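Local coordinates for protein pectate lyase (Bacillus subtilis, PDB 5AMV) that cleaves polygalacturonate by calcium-dependent beta-elimination, giving oligosaccharides with unsaturated galacturonosyl groups at their non-reducing ends, at residues A[107-117]-A[162-170]. Sequence-based numbering, arbitrary orientation. Where two conformers were deposited one is given.
Sequences EEARARSQKNQ and AYDYFPQWD. With ACT (acetate ion), chain D.
The side chain of Arg110 leaves helix 105-121 with CG opposite the backbone N (chi1 -170°) and then bends at chi3, which brings its guanidinium to the carbonyl of Phe166. Phe166 takes the other course, with CG opposite its own carbonyl carbon (chi1 -50°), and turns one face of its ring to Ser113. The contact packs this helix on the loop, and the start of strand 168-170, that follow strand 158-160 of the parallel beta-helix of a family 1 polysaccharide lyase.

Arg110 NH1 donates to Phe166 O at 2.8 Å, nearly in line with the C=O bond. In the modelled conformer of Gln114, its OE1 also accepts from this NH1, from above the amide plane. NE and NH2 grip Glu107 side-on, one nitrogen to each carboxylate oxygen, in a salt bridge. Glu107 OE2 takes a second bond from Gln168 NE2 (3.1 Å), from the opposite face to Arg110 NH2. Tyr88 OH is hydrogen-bonded to Glu107 OE1. CB of Gln168 sits over the centre of the Arg110 guanidinium, so the buried group is held by bonds at its edge and packed over one face.

Ser113 CB stands over the Phe166 ring as a CH-pi contact, 3.5 Å from the ring centroid and 3° off its normal. CB of Tyr165 lies over the other face, toward the rim. Tyr78 of helix 75-78 also packs on Phe166.

Asp164 closes an Asx turn, its OD1 accepting from Phe166 N. Its OD2 binds Gln182 N; in the same conformer, Gln114 NE2 donates to the syn lone pair of OD2 at 2.8 Å. The Asp164 side chain is about 7 Å from that of Asp223, a calcium ligand. Gln117 OE1 accepts Tyr165 N (3.1 Å) on an in-plane lone pair, and one water donates to both this OE1 and Asp164 OD1.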
loop_
_atom_site.group_PDB
_atom_site.type_symbol
_atom_site.label_atom_id
_atom_site.label_comp_id
_atom_site.label_asym_id
_atom_site.label_seq_id
_atom_site.Cartn_x
_atom_site.Cartn_y
_atom_site.Cartn_z
ATOM N N GLU A 107 21.250 -16.880 -6.967
ATOM C CA GLU A 107 20.535 -15.616 -7.040
ATOM C C GLU A 107 19.982 -15.374 -8.438
ATOM O O GLU A 107 18.844 -14.882 -8.566
ATOM C CB GLU A 107 21.459 -14.458 -6.593
ATOM C CG GLU A 107 20.800 -13.084 -6.826
ATOM C CD GLU A 107 19.527 -12.813 -6.057
ATOM O OE1 GLU A 107 19.168 -13.589 -5.131
ATOM O OE2 GLU A 107 18.912 -11.758 -6.389
ATOM N N GLU A 108 20.747 -15.732 -9.492
ATOM C CA GLU A 108 20.210 -15.614 -10.836
ATOM C C GLU A 108 18.973 -16.469 -11.005
ATOM O O GLU A 108 18.029 -16.061 -11.664
ATOM C CB GLU A 108 21.238 -15.994 -11.916
ATOM C CG GLU A 108 22.400 -14.980 -11.941
ATOM C CD GLU A 108 23.564 -15.408 -12.817
ATOM O OE1 GLU A 108 23.606 -16.555 -13.295
ATOM O OE2 GLU A 108 24.445 -14.524 -13.005
ATOM N N ALA A 109 18.991 -17.678 -10.447
ATOM C CA ALA A 109 17.845 -18.578 -10.654
ATOM C C ALA A 109 16.642 -18.087 -9.842
ATOM O O ALA A 109 15.502 -18.196 -10.289
ATOM C CB ALA A 109 18.208 -19.988 -10.266
ATOM N N ARG A 110 16.914 -17.514 -8.668
ATOM C CA ARG A 110 15.828 -16.898 -7.866
ATOM C C ARG A 110 15.201 -15.730 -8.636
ATOM O O ARG A 110 13.951 -15.554 -8.661
ATOM C CB ARG A 110 16.376 -16.408 -6.493
ATOM C CG ARG A 110 15.202 -15.966 -5.510
ATOM C CD ARG A 110 15.680 -14.886 -4.513
ATOM N NE ARG A 110 16.169 -13.709 -5.254
ATOM C CZ ARG A 110 15.408 -12.803 -5.878
ATOM N NH1 ARG A 110 14.074 -12.844 -5.831
ATOM N NH2 ARG A 110 16.012 -11.823 -6.563
ATOM N N ALA A 111 16.036 -14.880 -9.219
ATOM C CA ALA A 111 15.513 -13.726 -9.948
ATOM C C ALA A 111 14.629 -14.178 -11.122
ATOM O O ALA A 111 13.570 -13.603 -11.354
ATOM C CB ALA A 111 16.666 -12.817 -10.439
ATOM N N ARG A 112 15.078 -15.201 -11.850
ATOM C CA ARG A 112 14.251 -15.750 -12.950
ATOM C C ARG A 112 12.916 -16.264 -12.437
ATOM O O ARG A 112 11.847 -16.038 -13.078
ATOM C CB ARG A 112 15.011 -16.836 -13.747
ATOM C CG ARG A 112 16.160 -16.226 -14.563
ATOM C CD ARG A 112 16.801 -17.273 -15.519
ATOM N NE ARG A 112 17.276 -18.502 -14.870
ATOM C CZ ARG A 112 18.520 -18.713 -14.433
ATOM N NH1 ARG A 112 19.448 -17.764 -14.549
ATOM N NH2 ARG A 112 18.810 -19.878 -13.840
ATOM N N SER A 113 12.965 -16.967 -11.299
ATOM C CA SER A 113 11.756 -17.480 -10.685
ATOM C C SER A 113 10.779 -16.337 -10.351
ATOM O O SER A 113 9.578 -16.406 -10.670
ATOM C CB SER A 113 12.115 -18.226 -9.389
ATOM O OG SER A 113 13.065 -19.254 -9.711
ATOM N N GLN A 114 11.315 -15.309 -9.707
ATOM C CA GLN A 114 10.540 -14.125 -9.355
ATOM C C GLN A 114 9.924 -13.472 -10.600
ATOM O O GLN A 114 8.756 -13.058 -10.600
ATOM C CB GLN A 114 11.456 -13.156 -8.599
ATOM C CG GLN A 114 10.683 -12.099 -7.885
ATOM C CD GLN A 114 11.548 -11.248 -7.037
ATOM O OE1 GLN A 114 12.641 -10.809 -7.454
ATOM N NE2 GLN A 114 11.081 -11.008 -5.805
ATOM N N LYS A 115 10.706 -13.397 -11.681
ATOM C CA LYS A 115 10.183 -12.752 -12.877
ATOM C C LYS A 115 9.055 -13.579 -13.506
ATOM O O LYS A 115 8.106 -13.034 -14.033
ATOM C CB LYS A 115 11.322 -12.445 -13.851
ATOM C CG LYS A 115 12.189 -11.255 -13.365
ATOM C CD LYS A 115 13.496 -11.178 -14.150
ATOM C CE LYS A 115 14.327 -9.955 -13.778
ATOM N NZ LYS A 115 15.470 -10.265 -12.869
ATOM N N ASN A 116 9.120 -14.894 -13.389
ATOM C CA ASN A 116 8.019 -15.741 -13.896
ATOM C C ASN A 116 6.703 -15.414 -13.150
ATOM O O ASN A 116 5.644 -15.310 -13.743
ATOM C CB ASN A 116 8.389 -17.199 -13.649
ATOM C CG ASN A 116 9.547 -17.669 -14.524
ATOM O OD1 ASN A 116 9.823 -17.084 -15.577
ATOM N ND2 ASN A 116 10.181 -18.758 -14.126
ATOM N N GLN A 117 6.795 -15.273 -11.831
ATOM C CA GLN A 117 5.585 -14.927 -11.068
ATOM C C GLN A 117 5.112 -13.507 -11.348
ATOM O O GLN A 117 3.908 -13.272 -11.490
ATOM C CB GLN A 117 5.766 -15.137 -9.567
ATOM C CG GLN A 117 4.485 -14.771 -8.781
ATOM C CD GLN A 117 4.537 -15.159 -7.297
ATOM O OE1 GLN A 117 5.609 -15.225 -6.684
ATOM N NE2 GLN A 117 3.366 -15.446 -6.735
ATOM N N ALA A 162 -0.844 -10.372 -1.670
ATOM C CA ALA A 162 0.092 -10.197 -2.770
ATOM C C ALA A 162 1.426 -10.889 -2.350
ATOM O O ALA A 162 2.272 -10.312 -1.638
ATOM C CB ALA A 162 0.250 -8.664 -3.101
ATOM N N TYR A 163 1.531 -12.176 -2.695
ATOM C CA TYR A 163 2.471 -13.102 -2.073
ATOM C C TYR A 163 3.591 -13.417 -3.049
ATOM O O TYR A 163 3.331 -13.780 -4.209
ATOM C CB TYR A 163 1.727 -14.410 -1.769
ATOM C CG TYR A 163 2.464 -15.471 -0.975
ATOM C CD1 TYR A 163 3.348 -16.366 -1.601
ATOM C CD2 TYR A 163 2.322 -15.548 0.428
ATOM C CE1 TYR A 163 3.963 -17.364 -0.887
ATOM C CE2 TYR A 163 2.959 -16.563 1.169
ATOM C CZ TYR A 163 3.814 -17.442 0.503
ATOM O OH TYR A 163 4.476 -18.431 1.224
ATOM N N ASP A 164 4.823 -13.309 -2.568
ATOM C CA ASP A 164 5.993 -13.582 -3.428
ATOM C C ASP A 164 6.595 -14.902 -2.973
ATOM O O ASP A 164 7.042 -15.037 -1.813
ATOM C CB ASP A 164 6.992 -12.409 -3.224
ATOM C CG ASP A 164 8.212 -12.462 -4.101
ATOM O OD1 ASP A 164 8.582 -13.512 -4.651
ATOM O OD2 ASP A 164 8.831 -11.365 -4.231
ATOM N N TYR A 165 6.658 -15.882 -3.886
ATOM C CA TYR A 165 7.255 -17.168 -3.548
ATOM C C TYR A 165 8.791 -17.115 -3.424
ATOM O O TYR A 165 9.387 -18.062 -2.940
ATOM C CB TYR A 165 6.912 -18.234 -4.581
ATOM C CG TYR A 165 5.488 -18.719 -4.490
ATOM C CD1 TYR A 165 5.067 -19.476 -3.378
ATOM C CD2 TYR A 165 4.572 -18.406 -5.499
ATOM C CE1 TYR A 165 3.743 -19.918 -3.290
ATOM C CE2 TYR A 165 3.256 -18.834 -5.413
ATOM C CZ TYR A 165 2.873 -19.568 -4.297
ATOM O OH TYR A 165 1.557 -19.970 -4.230
ATOM N N PHE A 166 9.426 -16.025 -3.853
ATOM C CA PHE A 166 10.920 -16.031 -3.988
ATOM C C PHE A 166 11.529 -14.746 -3.418
ATOM O O PHE A 166 12.230 -14.030 -4.120
ATOM C CB PHE A 166 11.330 -16.201 -5.470
ATOM C CG PHE A 166 10.618 -17.355 -6.131
ATOM C CD1 PHE A 166 11.009 -18.701 -5.840
ATOM C CD2 PHE A 166 9.569 -17.111 -6.992
ATOM C CE1 PHE A 166 10.289 -19.777 -6.426
ATOM C CE2 PHE A 166 8.862 -18.193 -7.597
ATOM C CZ PHE A 166 9.216 -19.525 -7.279
ATOM N N PRO A 167 11.303 -14.486 -2.117
ATOM C CA PRO A 167 11.905 -13.296 -1.519
ATOM C C PRO A 167 13.426 -13.277 -1.682
ATOM O O PRO A 167 14.079 -14.321 -1.586
ATOM C CB PRO A 167 11.566 -13.444 -0.017
ATOM C CG PRO A 167 10.552 -14.480 0.120
ATOM C CD PRO A 167 10.514 -15.277 -1.163
ATOM N N GLN A 168 13.954 -12.073 -1.914
ATOM C CA GLN A 168 15.380 -11.862 -2.076
ATOM C C GLN A 168 16.055 -11.618 -0.723
ATOM O O GLN A 168 15.551 -10.835 0.070
ATOM C CB GLN A 168 15.615 -10.668 -2.968
ATOM C CG GLN A 168 17.074 -10.421 -3.313
ATOM C CD GLN A 168 17.233 -9.089 -4.050
ATOM O OE1 GLN A 168 16.739 -8.065 -3.594
ATOM N NE2 GLN A 168 17.876 -9.116 -5.203
ATOM N N TRP A 169 17.188 -12.268 -0.467
ATOM C CA TRP A 169 17.987 -11.931 0.709
ATOM C C TRP A 169 18.783 -10.648 0.449
ATOM O O TRP A 169 19.516 -10.546 -0.564
ATOM C CB TRP A 169 18.930 -13.107 1.042
ATOM C CG TRP A 169 19.906 -12.798 2.160
ATOM C CD1 TRP A 169 21.265 -12.873 2.067
ATOM C CD2 TRP A 169 19.603 -12.406 3.510
ATOM N NE1 TRP A 169 21.843 -12.550 3.286
ATOM C CE2 TRP A 169 20.854 -12.252 4.187
ATOM C CE3 TRP A 169 18.415 -12.192 4.229
ATOM C CZ2 TRP A 169 20.944 -11.916 5.543
ATOM C CZ3 TRP A 169 18.500 -11.846 5.598
ATOM C CH2 TRP A 169 19.763 -11.694 6.236
ATOM N N ASP A 170 18.624 -9.674 1.335
ATOM C CA ASP A 170 19.418 -8.431 1.279
ATOM C C ASP A 170 20.143 -8.264 2.604
ATOM O O ASP A 170 19.558 -7.791 3.573
ATOM C CB ASP A 170 18.531 -7.222 1.032
ATOM C CG ASP A 170 19.348 -5.956 0.704
ATOM O OD1 ASP A 170 20.606 -5.958 0.889
ATOM O OD2 ASP A 170 18.734 -4.962 0.244
HETATM C C ACT D . 5.524 -21.390 0.050
HETATM O O ACT D . 4.301 -21.688 0.117
HETATM O OXT ACT D . 5.834 -20.179 -0.151
HETATM C CH3 ACT D . 6.562 -22.465 0.171
HETATM O O HOH W 1 7.842 -13.907 -7.217
#